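Side-chain contacts in arabinan endo-1,5-alpha-l-arabinosidase A (Cellvibrio cellulosa, PDB 1GYH), which cleaves the alpha-1,5-linked arabinofuranosyl bonds of linear arabinan, releasing almost exclusively arabinotriose during breakdown of the plant cell wall: residues 26-31 and 76-81; 48-53 and 62-67; 54-59 and 115-120. All coordinates share one frame; numbering follows the deposited sequence.

Interaction 1 of 3, residues 26-31 and 76-81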
ATOM      1  N   PRO A  26      -2.616  12.199   9.480  1.00 12.83           N
ATOM      2  CA  PRO A  26      -1.802  13.431   9.588  1.00 12.93           C
ATOM      3  C   PRO A  26      -0.311  13.139   9.755  1.00 13.23           C
ATOM      4  O   PRO A  26       0.051  12.530  10.751  1.00 13.83           O
ATOM      5  CB  PRO A  26      -2.379  14.112  10.829  1.00 13.03           C
ATOM      6  CG  PRO A  26      -3.790  13.616  10.867  1.00 14.08           C
ATOM      7  CD  PRO A  26      -3.678  12.162  10.498  1.00 12.99           C
ATOM      8  N   GLY A  27       0.525  13.498   8.784  1.00 12.81           N
ATOM      9  CA  GLY A  27       1.971  13.273   8.910  1.00 12.62           C
ATOM     10  C   GLY A  27       2.429  11.790   8.816  1.00 12.58           C
ATOM     11  O   GLY A  27       3.606  11.533   8.967  1.00 12.70           O
ATOM     12  N   ILE A  28       1.516  10.888   8.462  1.00 11.85           N
ATOM     13  CA  ILE A  28       1.610   9.409   8.585  1.00 12.84           C
ATOM     14  C   ILE A  28       1.612   9.001  10.069  1.00 12.69           C
ATOM     15  O   ILE A  28       2.484   9.387  10.820  1.00 12.23           O
ATOM     16  CB  ILE A  28       2.791   8.806   7.863  1.00 12.92           C
ATOM     17  CG1 ILE A  28       2.724   8.981   6.345  1.00 12.61           C
ATOM     18  CG2 ILE A  28       2.896   7.272   8.174  1.00 13.06           C
ATOM     19  CD1 ILE A  28       1.575   8.322   5.611  1.00 14.40           C
ATOM     20  N   THR A  29       0.587   8.263  10.481  1.00 12.31           N
ATOM     21  CA  THR A  29       0.411   7.844  11.870  1.00 12.78           C
ATOM     22  C   THR A  29       1.195   6.535  12.097  1.00 12.60           C
ATOM     23  O   THR A  29       1.095   5.623  11.290  1.00 11.26           O
ATOM     24  CB  THR A  29      -1.069   7.593  12.175  1.00 12.54           C
ATOM     25  OG1 THR A  29      -1.903   8.703  11.775  1.00 12.58           O
ATOM     26  CG2 THR A  29      -1.276   7.472  13.679  1.00 13.59           C
ATOM     27  N   ILE A  30       1.972   6.495  13.178  1.00 13.34           N
ATOM     28  CA  ILE A  30       2.799   5.336  13.558  1.00 12.66           C
ATOM     29  C   ILE A  30       2.383   4.771  14.931  1.00 13.16           C
ATOM     30  O   ILE A  30       2.286   5.514  15.895  1.00 12.91           O
ATOM     31  CB  ILE A  30       4.281   5.676  13.598  1.00 12.43           C
ATOM     32  CG1 ILE A  30       4.718   6.479  12.365  1.00 13.22           C
ATOM     33  CG2 ILE A  30       5.129   4.321  13.754  1.00 11.88           C
ATOM     34  CD1 ILE A  30       6.239   7.020  12.431  1.00 13.12           C
ATOM     35  N   TYR A  31       2.141   3.443  14.976  1.00 13.19           N
ATOM     36  CA  TYR A  31       1.916   2.694  16.201  1.00 13.03           C
ATOM     37  C   TYR A  31       2.990   1.625  16.426  1.00 13.18           C
ATOM     38  O   TYR A  31       3.642   1.190  15.477  1.00 11.86           O
ATOM     39  CB  TYR A  31       0.589   1.975  16.160  1.00 12.79           C
ATOM     40  CG  TYR A  31      -0.592   2.842  15.873  1.00 12.94           C
ATOM     41  CD1 TYR A  31      -0.957   3.111  14.565  1.00 14.60           C
ATOM     42  CD2 TYR A  31      -1.344   3.400  16.916  1.00 14.62           C
ATOM     43  CE1 TYR A  31      -2.077   3.882  14.269  1.00 14.79           C
ATOM     44  CE2 TYR A  31      -2.485   4.190  16.636  1.00 15.66           C
ATOM     45  CZ  TYR A  31      -2.819   4.447  15.323  1.00 14.69           C
ATOM     46  OH  TYR A  31      -3.922   5.229  15.024  1.00 18.40           O
ATOM     47  N   PHE A  76      15.597   2.871   7.711  1.00 14.04           N
ATOM     48  CA  PHE A  76      14.150   2.718   7.506  1.00 14.05           C
ATOM     49  C   PHE A  76      13.674   3.785   6.484  1.00 13.62           C
ATOM     50  O   PHE A  76      13.840   4.980   6.737  1.00 14.33           O
ATOM     51  CB  PHE A  76      13.392   2.855   8.842  1.00 14.10           C
ATOM     52  CG  PHE A  76      13.698   1.776   9.827  1.00 13.24           C
ATOM     53  CD1 PHE A  76      14.833   1.831  10.614  1.00 15.90           C
ATOM     54  CD2 PHE A  76      12.883   0.665   9.924  1.00 14.33           C
ATOM     55  CE1 PHE A  76      15.135   0.808  11.540  1.00 14.17           C
ATOM     56  CE2 PHE A  76      13.177  -0.353  10.840  1.00 14.60           C
ATOM     57  CZ  PHE A  76      14.309  -0.292  11.621  1.00 14.30           C
ATOM     58  N   TYR A  77      13.144   3.334   5.353  1.00 13.43           N
ATOM     59  CA  TYR A  77      12.629   4.175   4.280  1.00 13.23           C
ATOM     60  C   TYR A  77      11.087   4.140   4.326  1.00 13.44           C
ATOM     61  O   TYR A  77      10.471   3.086   4.181  1.00 13.30           O
ATOM     62  CB  TYR A  77      13.114   3.694   2.923  1.00 13.30           C
ATOM     63  CG  TYR A  77      14.571   3.888   2.641  1.00 13.54           C
ATOM     64  CD1 TYR A  77      15.538   3.105   3.274  1.00 14.77           C
ATOM     65  CD2 TYR A  77      15.009   4.837   1.759  1.00 12.96           C
ATOM     66  CE1 TYR A  77      16.852   3.276   3.029  1.00 14.11           C
ATOM     67  CE2 TYR A  77      16.354   5.008   1.519  1.00 14.66           C
ATOM     68  CZ  TYR A  77      17.260   4.229   2.154  1.00 14.41           C
ATOM     69  OH  TYR A  77      18.594   4.385   1.924  1.00 15.84           O
ATOM     70  N   LEU A  78      10.482   5.314   4.545  1.00 13.60           N
ATOM     71  CA  LEU A  78       9.046   5.458   4.631  1.00 12.66           C
ATOM     72  C   LEU A  78       8.595   6.307   3.436  1.00 13.58           C
ATOM     73  O   LEU A  78       8.819   7.512   3.408  1.00 13.11           O
ATOM     74  CB  LEU A  78       8.682   6.128   5.952  1.00 14.00           C
ATOM     75  CG  LEU A  78       7.205   6.526   6.129  1.00 13.52           C
ATOM     76  CD1 LEU A  78       6.342   5.237   6.033  1.00 16.68           C
ATOM     77  CD2 LEU A  78       6.904   7.262   7.437  1.00 15.45           C
ATOM     78  N   TYR A  79       7.982   5.652   2.466  1.00 14.26           N
ATOM     79  CA  TYR A  79       7.371   6.285   1.300  1.00 14.98           C
ATOM     80  C   TYR A  79       5.950   6.722   1.653  1.00 14.61           C
ATOM     81  O   TYR A  79       5.306   6.091   2.462  1.00 14.67           O
ATOM     82  CB  TYR A  79       7.378   5.334   0.099  1.00 14.73           C
ATOM     83  CG  TYR A  79       8.786   4.936  -0.265  1.00 15.18           C
ATOM     84  CD1 TYR A  79       9.448   3.892   0.428  1.00 13.20           C
ATOM     85  CD2 TYR A  79       9.491   5.625  -1.247  1.00 13.87           C
ATOM     86  CE1 TYR A  79      10.763   3.558   0.106  1.00 14.50           C
ATOM     87  CE2 TYR A  79      10.804   5.306  -1.554  1.00 15.07           C
ATOM     88  CZ  TYR A  79      11.423   4.260  -0.899  1.00 14.55           C
ATOM     89  OH  TYR A  79      12.713   3.975  -1.211  1.00 15.31           O
ATOM     90  N   TYR A  80       5.483   7.828   1.052  1.00 13.60           N
ATOM     91  CA  TYR A  80       4.212   8.440   1.439  1.00 14.12           C
ATOM     92  C   TYR A  80       3.699   9.240   0.230  1.00 13.53           C
ATOM     93  O   TYR A  80       4.490   9.607  -0.651  1.00 13.07           O
ATOM     94  CB  TYR A  80       4.379   9.354   2.695  1.00 12.64           C
ATOM     95  CG  TYR A  80       5.357  10.514   2.492  1.00 12.81           C
ATOM     96  CD1 TYR A  80       4.930  11.700   1.892  1.00 13.23           C
ATOM     97  CD2 TYR A  80       6.727  10.389   2.811  1.00 12.15           C
ATOM     98  CE1 TYR A  80       5.797  12.748   1.654  1.00 14.51           C
ATOM     99  CE2 TYR A  80       7.630  11.424   2.570  1.00 12.83           C
ATOM    100  CZ  TYR A  80       7.153  12.625   1.983  1.00 14.76           C
ATOM    101  OH  TYR A  80       7.981  13.694   1.722  1.00 13.79           O
ATOM    102  N   SER A  81       2.381   9.487   0.204  1.00 13.66           N
ATOM    103  CA  SER A  81       1.702  10.134  -0.934  1.00 12.93           C
ATOM    104  C   SER A  81       1.092  11.481  -0.492  1.00 12.98           C
ATOM    105  O   SER A  81       0.455  11.574   0.553  1.00 13.25           O
ATOM    106  CB  SER A  81       0.591   9.228  -1.506  1.00 12.94           C
ATOM    107  OG  SER A  81       1.014   7.863  -1.610  1.00 14.05           O
TER
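The one flat group in this contact, the ring of Tyr-80, turns away from Ile-28 and leaves only its CB to touch that residue. Its own company lies elsewhere: the ring of Phe-46 meets it edge-to-face, Trp-52 packs against it, and at the far end its OH is hydrogen-bonded to Asp-111 OD1. The setting is the five-bladed beta-propeller of this family 43 hydrolase, and the example illustrates how hydrocarbon side chains can pack adjacent blades together. Residues 26-31 carry the chain from one blade to the other. Pro-26 ends a short edge strand beside strand 63-72, in the same sheet as strand 75-82, whereas strand 29-33 belongs to the preceding blade. Between them Gly-27 and Ile-28 both have positive phi, and the Ile-28 side chain points from this turn toward strand 75-82.

The two branches of Ile-28 divide the work. CG1 approaches Tyr-80 CB at 4.0 Å, and the terminal CD1 lies 4.2 Å from that same carbon. CG2, anti to the backbone N, serves the other neighbour, Leu-78, whose side chain runs past it in the opposite direction. Tyr-80 CG sits between its backbone N and carbonyl carbon (chi1 60°), which carries the ring off toward Asp-111 and explains why the CB is what Ile-28 meets. All three residues are buried, and nothing polar joins their side chains. Leu-64 and Pro-67 of strand 63-72 also touch Ile-28, so it meets two neighbouring strands of the second blade. The side chain of Asp-9, probably the catalytic proton acceptor, is about 8 Å from that of Ile-28. On the Leu-78 side the contact closes through a single methyl, CD2, placed 4.1 Å from Ile-28 CG2.

Interaction 2 of 3, residues 48-53 and 62-67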
ATOM      1  N   THR A  48       4.433  18.411  11.151  1.00 14.97           N
ATOM      2  CA  THR A  48       3.448  19.195  10.413  1.00 15.84           C
ATOM      3  C   THR A  48       3.205  18.541   9.037  1.00 14.79           C
ATOM      4  O   THR A  48       2.370  17.648   8.922  1.00 14.21           O
ATOM      5  CB  THR A  48       3.874  20.695  10.323  1.00 15.74           C
ATOM      6  OG1 THR A  48       5.184  20.830   9.757  1.00 17.52           O
ATOM      7  CG2 THR A  48       4.011  21.318  11.683  1.00 18.07           C
ATOM      8  N   GLU A  49       3.993  18.934   8.037  1.00 14.34           N
ATOM      9  CA  GLU A  49       3.853  18.408   6.686  1.00 15.09           C
ATOM     10  C   GLU A  49       5.103  18.602   5.859  1.00 14.35           C
ATOM     11  O   GLU A  49       5.965  19.448   6.192  1.00 13.95           O
ATOM     12  CB  GLU A  49       2.664  19.078   5.969  1.00 16.66           C
ATOM     13  CG  GLU A  49       2.758  20.555   5.780  1.00 17.23           C
ATOM     14  CD  GLU A  49       1.432  21.185   5.351  1.00 21.73           C
ATOM     15  OE1 GLU A  49       0.374  20.941   6.013  1.00 22.37           O
ATOM     16  OE2 GLU A  49       1.452  21.951   4.355  1.00 21.68           O
ATOM     17  N   PRO A  50       5.223  17.844   4.769  1.00 14.36           N
ATOM     18  CA  PRO A  50       6.358  18.041   3.880  1.00 14.50           C
ATOM     19  C   PRO A  50       6.374  19.504   3.364  1.00 14.85           C
ATOM     20  O   PRO A  50       5.317  20.067   3.081  1.00 14.41           O
ATOM     21  CB  PRO A  50       6.115  17.034   2.754  1.00 13.91           C
ATOM     22  CG  PRO A  50       5.163  16.027   3.306  1.00 14.20           C
ATOM     23  CD  PRO A  50       4.331  16.771   4.283  1.00 14.52           C
ATOM     24  N   THR A  51       7.562  20.103   3.275  1.00 15.48           N
ATOM     25  CA  THR A  51       7.700  21.503   2.896  1.00 14.52           C
ATOM     26  C   THR A  51       7.155  21.788   1.511  1.00 14.20           C
ATOM     27  O   THR A  51       6.735  22.916   1.229  1.00 14.09           O
ATOM     28  CB  THR A  51       9.165  21.976   2.961  1.00 15.11           C
ATOM     29  OG1 THR A  51       9.966  21.176   2.081  1.00 15.74           O
ATOM     30  CG2 THR A  51       9.756  21.824   4.376  1.00 14.43           C
ATOM     31  N   TRP A  52       7.158  20.770   0.656  1.00 13.47           N
ATOM     32  CA  TRP A  52       6.768  20.868  -0.734  1.00 13.44           C
ATOM     33  C   TRP A  52       5.302  20.476  -1.016  1.00 13.14           C
ATOM     34  O   TRP A  52       4.840  20.573  -2.168  1.00 13.50           O
ATOM     35  CB  TRP A  52       7.713  19.978  -1.592  1.00 14.20           C
ATOM     36  CG  TRP A  52       7.791  18.514  -1.141  1.00 14.46           C
ATOM     37  CD1 TRP A  52       8.717  17.982  -0.288  1.00 14.40           C
ATOM     38  CD2 TRP A  52       6.896  17.449  -1.479  1.00 14.47           C
ATOM     39  NE1 TRP A  52       8.447  16.654  -0.079  1.00 14.94           N
ATOM     40  CE2 TRP A  52       7.341  16.296  -0.803  1.00 13.51           C
ATOM     41  CE3 TRP A  52       5.752  17.351  -2.283  1.00 15.15           C
ATOM     42  CZ2 TRP A  52       6.700  15.057  -0.919  1.00 14.76           C
ATOM     43  CZ3 TRP A  52       5.109  16.116  -2.402  1.00 15.89           C
ATOM     44  CH2 TRP A  52       5.599  14.977  -1.727  1.00 14.68           C
ATOM     45  N   ALA A  53       4.577  20.006  -0.008  1.00 12.21           N
ATOM     46  CA  ALA A  53       3.283  19.367  -0.255  1.00 12.84           C
ATOM     47  C   ALA A  53       2.277  20.323  -0.881  1.00 14.40           C
ATOM     48  O   ALA A  53       1.588  19.949  -1.816  1.00 13.33           O
ATOM     49  CB  ALA A  53       2.706  18.829   0.999  1.00 12.75           C
ATOM     50  N   GLY A  62      -3.049  18.275   5.299  1.00 19.93           N
ATOM     51  CA  GLY A  62      -2.194  17.644   6.285  1.00 19.84           C
ATOM     52  C   GLY A  62      -2.183  16.108   6.342  1.00 18.02           C
ATOM     53  O   GLY A  62      -1.292  15.561   6.969  1.00 18.48           O
ATOM     54  N   HIS A  63      -3.143  15.447   5.704  1.00 15.83           N
ATOM     55  CA  HIS A  63      -3.239  13.979   5.680  1.00 16.05           C
ATOM     56  C   HIS A  63      -2.397  13.383   4.555  1.00 15.18           C
ATOM     57  O   HIS A  63      -2.660  13.606   3.369  1.00 13.81           O
ATOM     58  CB  HIS A  63      -4.692  13.498   5.526  1.00 16.24           C
ATOM     59  CG  HIS A  63      -5.542  13.828   6.705  1.00 19.88           C
ATOM     60  ND1 HIS A  63      -6.001  12.878   7.601  1.00 20.56           N
ATOM     61  CD2 HIS A  63      -5.977  15.023   7.164  1.00 20.48           C
ATOM     62  CE1 HIS A  63      -6.690  13.481   8.552  1.00 20.66           C
ATOM     63  NE2 HIS A  63      -6.674  14.782   8.324  1.00 21.02           N
ATOM     64  N   LEU A  64      -1.368  12.627   4.940  1.00 14.96           N
ATOM     65  CA  LEU A  64      -0.559  11.876   3.982  1.00 14.09           C
ATOM     66  C   LEU A  64      -1.156  10.494   3.784  1.00 14.33           C
ATOM     67  O   LEU A  64      -1.742   9.934   4.716  1.00 12.99           O
ATOM     68  CB  LEU A  64       0.893  11.794   4.465  1.00 13.96           C
ATOM     69  CG  LEU A  64       1.618  13.136   4.629  1.00 13.50           C
ATOM     70  CD1 LEU A  64       2.996  12.962   5.329  1.00 13.80           C
ATOM     71  CD2 LEU A  64       1.798  13.779   3.250  1.00 12.95           C
ATOM     72  N   TRP A  65      -1.034   9.950   2.566  1.00 13.35           N
ATOM     73  CA  TRP A  65      -1.745   8.719   2.214  1.00 14.03           C
ATOM     74  C   TRP A  65      -0.792   7.555   1.887  1.00 13.67           C
ATOM     75  O   TRP A  65       0.275   7.767   1.301  1.00 14.18           O
ATOM     76  CB  TRP A  65      -2.604   8.863   0.974  1.00 13.90           C
ATOM     77  CG  TRP A  65      -3.685   9.983   0.893  1.00 14.81           C
ATOM     78  CD1 TRP A  65      -4.086  10.855   1.847  1.00 15.87           C
ATOM     79  CD2 TRP A  65      -4.445  10.275  -0.273  1.00 13.44           C
ATOM     80  NE1 TRP A  65      -5.057  11.688   1.336  1.00 15.87           N
ATOM     81  CE2 TRP A  65      -5.300  11.333   0.028  1.00 16.34           C
ATOM     82  CE3 TRP A  65      -4.482   9.729  -1.556  1.00 15.24           C
ATOM     83  CZ2 TRP A  65      -6.200  11.874  -0.916  1.00 15.98           C
ATOM     84  CZ3 TRP A  65      -5.401  10.264  -2.516  1.00 15.61           C
ATOM     85  CH2 TRP A  65      -6.229  11.330  -2.176  1.00 16.08           C
ATOM     86  N   ALA A  66      -1.253   6.351   2.231  1.00 13.79           N
ATOM     87  CA  ALA A  66      -0.762   5.063   1.663  1.00 13.76           C
ATOM     88  C   ALA A  66       0.751   4.859   1.800  1.00 12.74           C
ATOM     89  O   ALA A  66       1.491   4.727   0.827  1.00 13.16           O
ATOM     90  CB  ALA A  66      -1.245   4.938   0.191  1.00 14.26           C
ATOM     91  N   PRO A  67       1.225   4.798   3.034  1.00 13.18           N
ATOM     92  CA  PRO A  67       2.645   4.678   3.263  1.00 13.23           C
ATOM     93  C   PRO A  67       3.164   3.264   2.831  1.00 13.25           C
ATOM     94  O   PRO A  67       2.381   2.290   2.740  1.00 12.11           O
ATOM     95  CB  PRO A  67       2.764   4.841   4.780  1.00 13.47           C
ATOM     96  CG  PRO A  67       1.463   4.378   5.338  1.00 14.19           C
ATOM     97  CD  PRO A  67       0.448   4.772   4.290  1.00 13.37           C
TER
HETATM   98  O   HOH W   1       1.464  16.016   6.899  1.00 27.69           O
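Glu-49 and Gly-62 bring the two backbones together, their CA atoms 6.1 Å apart, where an irregular loop runs past the start of strand 63-72 and then folds into a type I beta turn from Pro-50 to Ala-53. That turn is held by Ala-53 N, which donates to Pro-50 O at 3.2 Å. The main chains are bridged through solvent: one water donates to both Thr-48 O and Gly-62 O, at 2.8 Å each, giving each carbonyl a donor and linking the loop to the start of the strand. Gly-62 has phi 91°, psi -14°, a backbone shape readily taken by glycine.

Among the side chains, the CG-CD edge of the Pro-50 ring faces the methyl end of Leu-64. The CG of the proline ring lies 4.0 Å from Leu-64 CD2, and its CD touches both leucine methyls. Leu-64 CG is anti to the carbonyl carbon (chi1 -61°), with CD1 and CD2 presented together to that part of the ring. A different corner, Pro-50 CB, rests 3.7 Å above the plane of the Trp-52 ring, displaced toward its rim, so the proline packs on the indole through one corner and on the leucine through another. Glu-49 contributes more loosely. Its OE1 lies 4.2 Å from Gly-62 CA, while OE2 pairs with Lys-54.

Gly-62 and His-63 probably bind substrate, so the strand that Pro-50 packs on begins at residues of the probable arabinan-binding site. Around the contact, Tyr-80 of strand 75-82 backs both Pro-50 and Trp-52, Val-82 of that strand touches Leu-64 and Trp-52, and the turn runs directly into helix 53-56, whose first residue is Ala-53.

Interaction 3 of 3, residues 54-59 and 115-120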
ATOM      1  N   LYS A  54       2.212  21.557  -0.346  1.00 15.46           N
ATOM      2  CA  LYS A  54       1.232  22.543  -0.834  1.00 16.33           C
ATOM      3  C   LYS A  54       1.435  22.958  -2.279  1.00 16.48           C
ATOM      4  O   LYS A  54       0.468  23.290  -2.973  1.00 17.12           O
ATOM      5  CB  LYS A  54       1.167  23.771   0.080  1.00 16.56           C
ATOM      6  CG  LYS A  54       0.322  23.542   1.299  1.00 17.98           C
ATOM      7  CD  LYS A  54       0.041  24.850   2.031  1.00 21.63           C
ATOM      8  CE  LYS A  54      -0.753  24.622   3.297  1.00 23.43           C
ATOM      9  NZ  LYS A  54       0.126  24.359   4.467  1.00 23.87           N
ATOM     10  N   ARG A  55       2.662  22.903  -2.771  1.00 16.67           N
ATOM     11  CA  ARG A  55       2.866  23.217  -4.165  1.00 17.45           C
ATOM     12  C   ARG A  55       2.367  22.124  -5.101  1.00 16.80           C
ATOM     13  O   ARG A  55       1.851  22.427  -6.162  1.00 17.57           O
ATOM     14  CB  ARG A  55       4.306  23.684  -4.424  1.00 19.07           C
ATOM     15  CG  ARG A  55       5.144  22.738  -5.122  0.50 19.15           C
ATOM     16  CD  ARG A  55       5.189  22.854  -6.621  0.50 17.57           C
ATOM     17  NE  ARG A  55       6.092  21.783  -6.969  0.50 16.17           N
ATOM     18  CZ  ARG A  55       5.740  20.648  -7.488  0.50 12.20           C
ATOM     19  NH1 ARG A  55       4.491  20.442  -7.874  0.50 12.56           N
ATOM     20  NH2 ARG A  55       6.667  19.745  -7.688  0.50 12.90           N
ATOM     21  N   VAL A  56       2.453  20.859  -4.701  1.00 15.14           N
ATOM     22  CA  VAL A  56       1.857  19.795  -5.475  1.00 14.93           C
ATOM     23  C   VAL A  56       0.307  19.843  -5.337  1.00 14.39           C
ATOM     24  O   VAL A  56      -0.426  19.718  -6.336  1.00 13.31           O
ATOM     25  CB  VAL A  56       2.417  18.398  -5.027  1.00 14.31           C
ATOM     26  CG1 VAL A  56       1.590  17.263  -5.625  1.00 15.38           C
ATOM     27  CG2 VAL A  56       3.911  18.253  -5.416  1.00 15.00           C
ATOM     28  N   SER A  57      -0.172  20.016  -4.103  1.00 14.95           N
ATOM     29  CA  SER A  57      -1.614  19.989  -3.755  1.00 15.64           C
ATOM     30  C   SER A  57      -2.006  21.277  -2.998  1.00 15.54           C
ATOM     31  O   SER A  57      -1.904  21.340  -1.777  1.00 14.40           O
ATOM     32  CB  SER A  57      -1.927  18.762  -2.883  1.00 15.65           C
ATOM     33  OG  SER A  57      -3.315  18.579  -2.659  1.00 17.56           O
ATOM     34  N   PRO A  58      -2.387  22.343  -3.706  1.00 16.79           N
ATOM     35  CA  PRO A  58      -2.661  23.625  -3.026  1.00 16.95           C
ATOM     36  C   PRO A  58      -3.659  23.522  -1.851  1.00 17.16           C
ATOM     37  O   PRO A  58      -3.449  24.204  -0.850  1.00 17.92           O
ATOM     38  CB  PRO A  58      -3.205  24.545  -4.162  1.00 16.81           C
ATOM     39  CG  PRO A  58      -2.730  23.951  -5.436  1.00 17.52           C
ATOM     40  CD  PRO A  58      -2.540  22.443  -5.170  1.00 16.78           C
ATOM     41  N   SER A  59      -4.683  22.678  -1.965  1.00 17.72           N
ATOM     42  CA  SER A  59      -5.657  22.446  -0.875  1.00 19.42           C
ATOM     43  C   SER A  59      -5.284  21.326   0.119  1.00 19.34           C
ATOM     44  O   SER A  59      -6.120  20.863   0.889  1.00 19.18           O
ATOM     45  CB  SER A  59      -7.006  22.092  -1.480  1.00 19.85           C
ATOM     46  OG  SER A  59      -6.963  20.788  -2.049  1.00 24.27           O
ATOM     47  N   VAL A 115      10.018  11.546  -5.072  1.00 12.57           N
ATOM     48  CA  VAL A 115      10.491  10.414  -5.872  1.00 12.10           C
ATOM     49  C   VAL A 115       9.892  10.488  -7.272  1.00 12.79           C
ATOM     50  O   VAL A 115      10.590  10.418  -8.266  1.00 13.17           O
ATOM     51  CB  VAL A 115      10.106   9.067  -5.223  1.00 12.91           C
ATOM     52  CG1 VAL A 115      10.624   7.892  -6.046  1.00 13.11           C
ATOM     53  CG2 VAL A 115      10.623   8.958  -3.745  1.00 12.23           C
ATOM     54  N   ILE A 116       8.581  10.641  -7.342  1.00 13.74           N
ATOM     55  CA  ILE A 116       7.876  10.740  -8.601  1.00 14.28           C
ATOM     56  C   ILE A 116       6.594  11.560  -8.399  1.00 13.66           C
ATOM     57  O   ILE A 116       5.961  11.469  -7.351  1.00 13.30           O
ATOM     58  CB  ILE A 116       7.593   9.310  -9.135  1.00 14.42           C
ATOM     59  CG1 ILE A 116       7.177   9.347 -10.590  0.50 17.55           C
ATOM     60  CG2 ILE A 116       6.633   8.541  -8.214  0.50 15.93           C
ATOM     61  CD1 ILE A 116       5.825   8.847 -10.804  0.50 19.71           C
ATOM     62  N   GLU A 117       6.272  12.369  -9.404  1.00 13.46           N
ATOM     63  CA  GLU A 117       5.080  13.246  -9.395  1.00 13.38           C
ATOM     64  C   GLU A 117       4.273  13.081 -10.702  1.00 12.16           C
ATOM     65  O   GLU A 117       4.826  13.108 -11.787  1.00 12.68           O
ATOM     66  CB  GLU A 117       5.527  14.710  -9.202  1.00 14.01           C
ATOM     67  CG  GLU A 117       4.369  15.736  -9.318  1.00 13.94           C
ATOM     68  CD  GLU A 117       4.779  17.182  -9.070  1.00 15.99           C
ATOM     69  OE1 GLU A 117       5.944  17.443  -8.633  1.00 13.55           O
ATOM     70  OE2 GLU A 117       3.906  18.071  -9.305  1.00 15.32           O
ATOM     71  N   SER A 118       2.968  12.962 -10.585  1.00 11.56           N
ATOM     72  CA  SER A 118       2.082  12.980 -11.724  1.00 11.38           C
ATOM     73  C   SER A 118       1.558  14.420 -11.961  1.00 12.25           C
ATOM     74  O   SER A 118       1.279  15.173 -11.000  1.00 11.72           O
ATOM     75  CB  SER A 118       0.893  12.012 -11.525  1.00 12.31           C
ATOM     76  OG  SER A 118       0.199  12.168 -10.278  1.00 12.36           O
ATOM     77  N   VAL A 119       1.422  14.742 -13.238  1.00 12.64           N
ATOM     78  CA  VAL A 119       1.009  16.070 -13.730  1.00 13.08           C
ATOM     79  C   VAL A 119      -0.199  15.929 -14.675  1.00 11.77           C
ATOM     80  O   VAL A 119      -0.138  15.250 -15.687  1.00 11.57           O
ATOM     81  CB  VAL A 119       2.140  16.802 -14.448  1.00 13.40           C
ATOM     82  CG1 VAL A 119       1.638  18.143 -15.074  1.00 15.91           C
ATOM     83  CG2 VAL A 119       3.311  17.076 -13.540  1.00 13.41           C
ATOM     84  N   PRO A 120      -1.326  16.538 -14.337  1.00 11.86           N
ATOM     85  CA  PRO A 120      -2.518  16.441 -15.195  1.00 11.83           C
ATOM     86  C   PRO A 120      -2.232  16.830 -16.647  1.00 10.53           C
ATOM     87  O   PRO A 120      -1.548  17.798 -16.888  1.00 11.77           O
ATOM     88  CB  PRO A 120      -3.507  17.444 -14.546  1.00 11.98           C
ATOM     89  CG  PRO A 120      -3.106  17.480 -13.130  1.00 13.40           C
ATOM     90  CD  PRO A 120      -1.574  17.304 -13.099  1.00 11.73           C
TER
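Arg-55 NH2 donates to Glu-117 OE1 at 2.6 Å, in an almost straight bond (175°) that uses the syn lone pair of the oxygen. Alongside it, Arg-55 NH1 reaches Glu-117 OE2 at 2.8 Å, also on the syn side though somewhat out of the carboxylate plane. Together they form the end-on, two-pronged salt bridge of textbook description, one nitrogen to each oxygen, with guanidinium and carboxylate planes only 19° apart. The Arg-55 half is less certain: the residue was modelled in two conformers and touches a crystal neighbour, and the bonds belong to one of the two conformers.

The bridge ties the short helix 53-56 to the outermost strand of the second propeller blade, 110-118. A classic beta bulge just before Glu-117, with Val-115 and Ile-116 both facing Ile-92, interrupts that strand. Glu-117 is fully extended from a CG anti to the backbone N (chi1 174°), which carries the carboxylate out toward the helix. Val-56 CG2 lies over one face of the carboxylate, 3.9 Å from each of its oxygens, and Ile-114 touches both Arg-55 and Val-56. The side chain of Val-56 is about 8 Å from that of Asn-126, a probable substrate-binding residue.

How the interactions relate
All three contacts converge on the second propeller blade, each attaching something different to it: the preceding blade in interaction 1, a loop in interaction 2 and a short helix in interaction 3. Interactions 1 and 2, with centres 9 Å apart, are joined by a probable bond from Ser-81 N to Trp-65 O (2.9 Å) and by Asp-111, which is hydrogen-bonded to a residue of each. Interactions 2 and 3 lie 11 Å apart between centres and are linked by the salt bridge from Glu-49 OE2 to Lys-54 NZ, 2.8 Å long. Only interaction 2 contains probable substrate-binding residues; in interaction 1 the side chain of Ile-28 is about 8 Å from that of one of them, His-63.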